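Local coordinates for galacto-N-biose/lacto-N-biose I transporter substrate-binding protein (Bifidobacterium longum, PDB 2Z8F) that binds lacto-N-tetraose and probably captures galacto-N-biose and the type-one disaccharide lacto-N-biose for import by an ABC transporter, at residues L24-S27 against L32-D35. Residues are numbered along the deposited sequence; the frame is centred on the assembly and turned at random.
Sequences LPDS and LVND. With GAL (beta-D-galactopyranose), chain C.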
ATOM      1  N   LEU A  24      -4.993 -10.516  -2.692  1.00 17.11           N
ATOM      2  CA  LEU A  24      -3.592 -10.866  -2.689  1.00 16.94           C
ATOM      3  C   LEU A  24      -3.192 -11.423  -4.054  1.00 17.62           C
ATOM      4  O   LEU A  24      -4.056 -11.997  -4.747  1.00 18.19           O
ATOM      5  CB  LEU A  24      -3.273 -11.857  -1.547  1.00 15.80           C
ATOM      6  CG  LEU A  24      -3.605 -11.295  -0.137  1.00 15.58           C
ATOM      7  CD1 LEU A  24      -3.302 -12.323   0.953  1.00 15.18           C
ATOM      8  CD2 LEU A  24      -2.899  -9.973   0.174  1.00 19.87           C
ATOM      9  N   PRO A  25      -1.918 -11.250  -4.440  1.00 18.08           N
ATOM     10  CA  PRO A  25      -1.519 -11.535  -5.822  1.00 17.96           C
ATOM     11  C   PRO A  25      -1.609 -13.004  -6.247  1.00 18.79           C
ATOM     12  O   PRO A  25      -1.969 -13.266  -7.396  1.00 19.17           O
ATOM     13  CB  PRO A  25      -0.080 -11.004  -5.917  1.00 19.39           C
ATOM     14  CG  PRO A  25       0.418 -10.910  -4.488  1.00 19.11           C
ATOM     15  CD  PRO A  25      -0.806 -10.680  -3.640  1.00 16.31           C
ATOM     16  N   ASP A  26      -1.283 -13.948  -5.365  1.00 19.31           N
ATOM     17  CA  ASP A  26      -1.363 -15.372  -5.762  1.00 19.31           C
ATOM     18  C   ASP A  26      -0.543 -15.651  -7.046  1.00 19.97           C
ATOM     19  O   ASP A  26      -0.944 -16.456  -7.915  1.00 20.40           O
ATOM     20  CB  ASP A  26      -2.832 -15.817  -5.942  1.00 19.04           C
ATOM     21  CG  ASP A  26      -3.497 -16.317  -4.644  1.00 19.94           C
ATOM     22  OD1 ASP A  26      -2.793 -16.594  -3.634  1.00 19.42           O
ATOM     23  OD2 ASP A  26      -4.745 -16.458  -4.651  1.00 20.83           O
ATOM     24  N   SER A  27       0.606 -14.999  -7.166  1.00 19.92           N
ATOM     25  CA  SER A  27       1.516 -15.178  -8.311  1.00 21.73           C
ATOM     26  C   SER A  27       2.311 -16.473  -8.205  1.00 22.14           C
ATOM     27  O   SER A  27       2.405 -17.068  -7.143  1.00 21.45           O
ATOM     28  CB  SER A  27       2.528 -14.045  -8.363  1.00 22.54           C
ATOM     29  OG  SER A  27       1.870 -12.815  -8.517  1.00 27.04           O
ATOM     30  N   LEU A  32      -0.082 -19.995  -2.165  1.00 19.69           N
ATOM     31  CA  LEU A  32      -1.376 -19.480  -2.551  1.00 18.91           C
ATOM     32  C   LEU A  32      -2.320 -19.350  -1.377  1.00 18.18           C
ATOM     33  O   LEU A  32      -2.296 -20.172  -0.461  1.00 18.18           O
ATOM     34  CB  LEU A  32      -2.026 -20.415  -3.581  1.00 19.59           C
ATOM     35  CG  LEU A  32      -1.203 -20.550  -4.857  1.00 20.30           C
ATOM     36  CD1 LEU A  32      -1.781 -21.721  -5.657  1.00 23.24           C
ATOM     37  CD2 LEU A  32      -1.266 -19.274  -5.687  1.00 23.91           C
ATOM     38  N   VAL A  33      -3.173 -18.332  -1.420  1.00 19.05           N
ATOM     39  CA  VAL A  33      -4.140 -18.161  -0.340  1.00 18.96           C
ATOM     40  C   VAL A  33      -4.938 -19.459  -0.131  1.00 19.55           C
ATOM     41  O   VAL A  33      -5.166 -19.887   0.999  1.00 19.92           O
ATOM     42  CB  VAL A  33      -5.091 -16.960  -0.554  1.00 18.85           C
ATOM     43  CG1 VAL A  33      -6.152 -16.926   0.519  1.00 19.35           C
ATOM     44  CG2 VAL A  33      -4.295 -15.666  -0.571  1.00 18.48           C
ATOM     45  N   ASN A  34      -5.319 -20.128  -1.210  1.00 20.13           N
ATOM     46  CA  ASN A  34      -6.094 -21.341  -1.038  1.00 21.21           C
ATOM     47  C   ASN A  34      -5.355 -22.486  -0.361  1.00 20.18           C
ATOM     48  O   ASN A  34      -5.978 -23.313   0.316  1.00 20.77           O
ATOM     49  CB  ASN A  34      -6.644 -21.795  -2.373  1.00 21.77           C
ATOM     50  CG  ASN A  34      -7.740 -20.854  -2.891  1.00 24.87           C
ATOM     51  OD1 ASN A  34      -7.784 -20.555  -4.068  1.00 32.79           O
ATOM     52  ND2 ASN A  34      -8.629 -20.397  -1.997  1.00 28.73           N
ATOM     53  N   ASP A  35      -4.040 -22.515  -0.540  1.00 19.75           N
ATOM     54  CA  ASP A  35      -3.201 -23.521   0.103  1.00 19.00           C
ATOM     55  C   ASP A  35      -2.999 -23.170   1.584  1.00 18.96           C
ATOM     56  O   ASP A  35      -2.897 -24.063   2.421  1.00 20.88           O
ATOM     57  CB  ASP A  35      -1.894 -23.706  -0.651  1.00 19.25           C
ATOM     58  CG  ASP A  35      -2.102 -24.413  -1.995  1.00 20.58           C
ATOM     59  OD1 ASP A  35      -2.910 -25.357  -2.038  1.00 23.86           O
ATOM     60  OD2 ASP A  35      -1.499 -24.005  -2.990  1.00 25.80           O
TER
HETATM   61  C1  GAL C   4      -1.768  -3.679  -2.274  1.00 14.68           C
HETATM   62  C2  GAL C   4      -2.303  -3.527  -0.853  1.00 16.01           C
HETATM   63  C3  GAL C   4      -1.382  -4.265   0.104  1.00 15.43           C
HETATM   64  C4  GAL C   4      -1.215  -5.733  -0.338  1.00 16.11           C
HETATM   65  C5  GAL C   4      -0.718  -5.797  -1.785  1.00 15.38           C
HETATM   66  C6  GAL C   4      -0.655  -7.223  -2.329  1.00 15.13           C
HETATM   67  O2  GAL C   4      -2.298  -2.147  -0.514  1.00 17.22           O
HETATM   68  O3  GAL C   4      -1.937  -4.170   1.388  1.00 15.59           O
HETATM   69  O4  GAL C   4      -2.468  -6.338  -0.175  1.00 15.61           O
HETATM   70  O5  GAL C   4      -1.604  -5.065  -2.626  1.00 15.28           O
HETATM   71  O6  GAL C   4       0.092  -7.230  -3.529  1.00 16.87           O
HETATM   72  O   HOH W   1      -5.535 -18.846  -3.817  1.00 24.40           O
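Asp26 takes the first backbone N-H of helix 33-43 onto its carboxylate. Val33 N donates to Asp26 OD1 at 2.8 Å, nearly straight at 169°. The donor arrives on the syn side, 17° out of the carboxylate plane. The second oxygen reaches one residue further through water: Asp26 OD2 accepts from it at 2.6 Å, and the water accepts from Asn34 N.

The tight part is buried. Leu24 CD1 lies 3.8 Å from Val33 CG2, the two side chains crossing at about a right angle. CG2 stands anti to the carbonyl carbon of Val33, which also brings it to 3.5 Å from Asp26 OD1. The other methyl of Leu24 serves the ligand, with CD2 3.7 Å from O4 of the galactose. Asp128 and Gln79 hydrogen-bond this sugar.

The looser side has two flanks. Leu32, partly exposed, lays CD2 3.6 Å from Asp26 O. Beyond OD2, the water also bonds weakly to Asn34 OD1 of exposed Asn34. An alanine in place of Asp26 would probably leave Val33 N without its acceptor and the water without a carboxylate to hold it.

In this periplasmic-binding-protein fold, the loop leaving strand 16-22 lines the sugar pocket. The Asp26 charge probably interacts favourably with the start of helix 33-43, tying that loop to it.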